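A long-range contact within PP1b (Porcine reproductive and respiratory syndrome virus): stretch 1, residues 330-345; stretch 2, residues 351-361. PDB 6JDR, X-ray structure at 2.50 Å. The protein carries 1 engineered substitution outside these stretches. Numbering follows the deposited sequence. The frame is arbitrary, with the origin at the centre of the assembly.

Stretch 1 330-345: TIDSSQGATFDVVTLH
Stretch 2, residues 351-361: SLNRQRALVAI

No hydrogen bond joins the modelled atoms of the two stretches; Ile-331 packs against Val-359 and Ala-360 on the helix, and one salt bridge joins Asp-332 to Arg-356; the contact buries 433 Å² in all. Residues 354-361 form the helix. Asn-353 caps its start, OD1 accepting from Arg-356 N at 2.7 Å. Against it packs the start of stretch 1: Ile-331 to Ser-333 have helical phi/psi (Ile-331 -68/-35), a type I turn runs from Asp-332 to Gln-335, and a type II turn from Ser-334 to Ala-337 puts Gly-336 at phi 76°. Register is set by Ile-331 and Ala-360, CA to CA 6.0 Å. Ile-331 (m, t) points toward the helix: its CG2 lies 3.2 Å from Arg-356 O and 3.7 Å from Val-359 CB, its CG2 and CD1 lie 4.2 and 4.1 Å from Ala-360 CB, and CD1 is 4.2 Å from Leu-352 CD1. Val-359 (t) brings CG1 within 3.6 Å of Ser-334 OG, a hydroxyl (chi1 p) already donating to Ile-331 O at 2.5 Å, a very short bond. Arg-356 (m, t, t, chi4 -74°) has its CA-to-CB bond sideways, yet its end comes nearer, with NH1 2.7 Å from Asp-332 OD1 (chi1 m), near the guanidinium plane; opposite charges pair. From the strand that includes Leu-344, Leu-344 (t, p; CD2 unmodelled) sets CD1 3.8 Å from Ala-360 CB, whose small methyl thus meets both Leu-344 and Ile-331.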

# COMPACT_ATOMS: atom_id res chain seq x y z
N THR A 330 4.95 -41.61 4.41
CA THR A 330 4.22 -40.76 5.34
C THR A 330 4.53 -39.30 5.07
O THR A 330 5.54 -38.97 4.43
CB THR A 330 4.54 -41.06 6.81
OG1 THR A 330 5.95 -40.89 7.04
CG2 THR A 330 4.12 -42.47 7.18
N ILE A 331 3.67 -38.43 5.57
CA ILE A 331 3.89 -36.99 5.49
C ILE A 331 5.08 -36.61 6.37
O ILE A 331 5.84 -35.71 6.02
CB ILE A 331 2.63 -36.21 5.91
CG1 ILE A 331 1.48 -36.49 4.93
CG2 ILE A 331 2.91 -34.72 5.95
CD1 ILE A 331 0.10 -36.21 5.49
N ASP A 332 5.25 -37.30 7.50
CA ASP A 332 6.41 -37.08 8.37
C ASP A 332 7.74 -37.41 7.68
O ASP A 332 8.74 -36.74 7.91
CB ASP A 332 6.29 -37.89 9.65
CG ASP A 332 5.13 -37.44 10.53
OD1 ASP A 332 4.15 -36.89 9.98
OD2 ASP A 332 5.21 -37.62 11.76
N SER A 333 7.73 -38.44 6.84
CA SER A 333 8.93 -38.85 6.10
C SER A 333 9.24 -37.95 4.91
O SER A 333 10.36 -37.98 4.39
CB SER A 333 8.78 -40.29 5.60
OG SER A 333 8.59 -41.19 6.68
N SER A 334 8.26 -37.15 4.49
CA SER A 334 8.42 -36.26 3.34
C SER A 334 9.05 -34.90 3.68
O SER A 334 9.24 -34.07 2.79
CB SER A 334 7.06 -36.02 2.68
OG SER A 334 6.18 -35.35 3.57
N GLN A 335 9.36 -34.68 4.96
CA GLN A 335 9.90 -33.39 5.41
C GLN A 335 11.29 -33.14 4.82
O GLN A 335 12.17 -33.99 4.89
CB GLN A 335 9.97 -33.34 6.94
CG GLN A 335 8.60 -33.36 7.61
CD GLN A 335 8.69 -33.40 9.13
OE1 GLN A 335 9.67 -32.95 9.72
NE2 GLN A 335 7.66 -33.95 9.76
N GLY A 336 11.46 -31.95 4.23
CA GLY A 336 12.70 -31.59 3.56
C GLY A 336 12.87 -32.24 2.20
O GLY A 336 14.00 -32.36 1.70
N ALA A 337 11.76 -32.67 1.59
CA ALA A 337 11.77 -33.25 0.25
C ALA A 337 10.85 -32.44 -0.66
O ALA A 337 9.87 -31.87 -0.21
CB ALA A 337 11.33 -34.70 0.30
N THR A 338 11.19 -32.42 -1.95
CA THR A 338 10.46 -31.62 -2.94
C THR A 338 10.16 -32.46 -4.18
O THR A 338 11.01 -33.22 -4.64
CB THR A 338 11.27 -30.38 -3.37
OG1 THR A 338 11.65 -29.63 -2.22
CG2 THR A 338 10.46 -29.50 -4.32
N PHE A 339 8.95 -32.30 -4.72
CA PHE A 339 8.51 -33.05 -5.89
C PHE A 339 7.80 -32.13 -6.87
O PHE A 339 7.46 -31.00 -6.54
CB PHE A 339 7.57 -34.19 -5.48
CG PHE A 339 8.07 -35.00 -4.32
CD1 PHE A 339 8.94 -36.06 -4.52
CD2 PHE A 339 7.67 -34.70 -3.02
CE1 PHE A 339 9.41 -36.81 -3.45
CE2 PHE A 339 8.14 -35.45 -1.95
CZ PHE A 339 9.01 -36.50 -2.16
N ASP A 340 7.58 -32.63 -8.08
CA ASP A 340 6.80 -31.91 -9.08
C ASP A 340 5.32 -32.15 -8.84
O ASP A 340 4.54 -31.20 -8.74
CB ASP A 340 7.17 -32.35 -10.50
CG ASP A 340 8.60 -32.01 -10.87
OD1 ASP A 340 9.36 -31.55 -9.99
OD2 ASP A 340 8.97 -32.20 -12.05
N VAL A 341 4.95 -33.42 -8.75
CA VAL A 341 3.58 -33.82 -8.48
C VAL A 341 3.52 -34.61 -7.18
O VAL A 341 4.48 -35.29 -6.81
CB VAL A 341 3.00 -34.69 -9.62
CG1 VAL A 341 1.51 -34.94 -9.41
CG2 VAL A 341 3.24 -34.02 -10.97
N VAL A 342 2.39 -34.50 -6.49
CA VAL A 342 2.17 -35.19 -5.22
C VAL A 342 0.72 -35.63 -5.14
O VAL A 342 -0.16 -34.98 -5.70
CB VAL A 342 2.50 -34.27 -4.02
CG1 VAL A 342 2.06 -34.89 -2.70
CG2 VAL A 342 3.99 -33.94 -3.99
N THR A 343 0.47 -36.74 -4.45
CA THR A 343 -0.89 -37.19 -4.19
C THR A 343 -1.12 -37.32 -2.68
O THR A 343 -0.56 -38.20 -2.04
CB THR A 343 -1.20 -38.54 -4.88
OG1 THR A 343 -1.11 -38.38 -6.30
CG2 THR A 343 -2.60 -39.02 -4.53
N LEU A 344 -1.93 -36.42 -2.14
CA LEU A 344 -2.30 -36.44 -0.72
C LEU A 344 -3.42 -37.44 -0.53
O LEU A 344 -4.56 -37.20 -0.94
CB LEU A 344 -2.73 -35.04 -0.26
CG LEU A 344 -3.16 -34.87 1.21
CD1 LEU A 344 -2.16 -35.49 2.17
N HIS A 345 -3.09 -38.57 0.10
CA HIS A 345 -3.99 -39.71 0.23
C HIS A 345 -4.51 -39.79 1.66
O HIS A 345 -3.74 -40.06 2.59
CB HIS A 345 -3.21 -40.97 -0.16
CG HIS A 345 -4.02 -42.23 -0.13
ND1 HIS A 345 -5.13 -42.42 -0.92
CD2 HIS A 345 -3.86 -43.37 0.58
CE1 HIS A 345 -5.63 -43.62 -0.69
NE2 HIS A 345 -4.88 -44.22 0.21
N SER A 351 -7.40 -38.02 10.50
CA SER A 351 -5.98 -38.38 10.41
C SER A 351 -5.07 -37.20 10.08
O SER A 351 -3.88 -37.38 9.86
CB SER A 351 -5.79 -39.47 9.35
OG SER A 351 -6.08 -38.97 8.05
N LEU A 352 -5.63 -35.99 10.07
CA LEU A 352 -4.91 -34.83 9.55
C LEU A 352 -4.99 -33.63 10.48
O LEU A 352 -6.08 -33.19 10.83
CB LEU A 352 -5.49 -34.46 8.19
CG LEU A 352 -4.67 -33.57 7.26
CD1 LEU A 352 -3.36 -34.22 6.87
CD2 LEU A 352 -5.50 -33.24 6.03
N ASN A 353 -3.83 -33.11 10.88
CA ASN A 353 -3.75 -31.85 11.64
C ASN A 353 -3.07 -30.75 10.82
O ASN A 353 -2.64 -31.00 9.69
CB ASN A 353 -3.04 -32.07 12.99
CG ASN A 353 -1.56 -32.39 12.83
OD1 ASN A 353 -0.92 -32.01 11.85
ND2 ASN A 353 -1.00 -33.07 13.82
N ARG A 354 -2.96 -29.55 11.39
CA ARG A 354 -2.30 -28.42 10.72
C ARG A 354 -0.87 -28.72 10.30
O ARG A 354 -0.50 -28.52 9.15
CB ARG A 354 -2.32 -27.16 11.60
CG ARG A 354 -3.28 -26.08 11.13
CD ARG A 354 -2.67 -25.20 10.04
NE ARG A 354 -3.68 -24.69 9.11
CZ ARG A 354 -3.43 -23.91 8.05
NH1 ARG A 354 -2.19 -23.53 7.77
NH2 ARG A 354 -4.42 -23.51 7.27
N GLN A 355 -0.06 -29.19 11.25
CA GLN A 355 1.35 -29.45 10.98
C GLN A 355 1.53 -30.41 9.81
O GLN A 355 2.27 -30.11 8.87
CB GLN A 355 2.05 -30.00 12.23
N ARG A 356 0.85 -31.56 9.86
CA ARG A 356 0.90 -32.57 8.79
C ARG A 356 0.38 -32.03 7.46
O ARG A 356 0.96 -32.28 6.41
CB ARG A 356 0.07 -33.80 9.15
CG ARG A 356 0.58 -34.63 10.31
CD ARG A 356 -0.21 -35.93 10.44
NE ARG A 356 -0.16 -36.49 11.79
CZ ARG A 356 0.90 -37.10 12.33
NH1 ARG A 356 2.04 -37.24 11.64
NH2 ARG A 356 0.83 -37.57 13.57
N ALA A 357 -0.74 -31.30 7.52
CA ALA A 357 -1.34 -30.74 6.32
C ALA A 357 -0.44 -29.67 5.70
O ALA A 357 -0.34 -29.59 4.48
CB ALA A 357 -2.71 -30.16 6.63
N LEU A 358 0.22 -28.88 6.53
CA LEU A 358 1.15 -27.86 6.05
C LEU A 358 2.31 -28.50 5.31
O LEU A 358 2.75 -28.00 4.27
CB LEU A 358 1.67 -27.01 7.21
CG LEU A 358 2.71 -25.94 6.87
CD1 LEU A 358 2.24 -25.04 5.73
CD2 LEU A 358 3.06 -25.12 8.10
N VAL A 359 2.82 -29.61 5.84
CA VAL A 359 3.93 -30.31 5.19
C VAL A 359 3.47 -30.91 3.87
O VAL A 359 4.16 -30.79 2.86
CB VAL A 359 4.52 -31.42 6.09
CG1 VAL A 359 5.58 -32.22 5.34
CG2 VAL A 359 5.14 -30.81 7.34
N ALA A 360 2.28 -31.52 3.86
CA ALA A 360 1.75 -32.20 2.68
C ALA A 360 1.48 -31.25 1.51
O ALA A 360 1.75 -31.59 0.35
CB ALA A 360 0.49 -32.96 3.03
N ILE A 361 0.94 -30.08 1.81
CA ILE A 361 0.59 -29.09 0.79
C ILE A 361 1.84 -28.42 0.19
O ILE A 361 1.81 -27.99 -0.97
CB ILE A 361 -0.35 -28.02 1.37
CG1 ILE A 361 -1.69 -28.65 1.78
CG2 ILE A 361 -0.59 -26.88 0.38
CD1 ILE A 361 -2.39 -29.42 0.68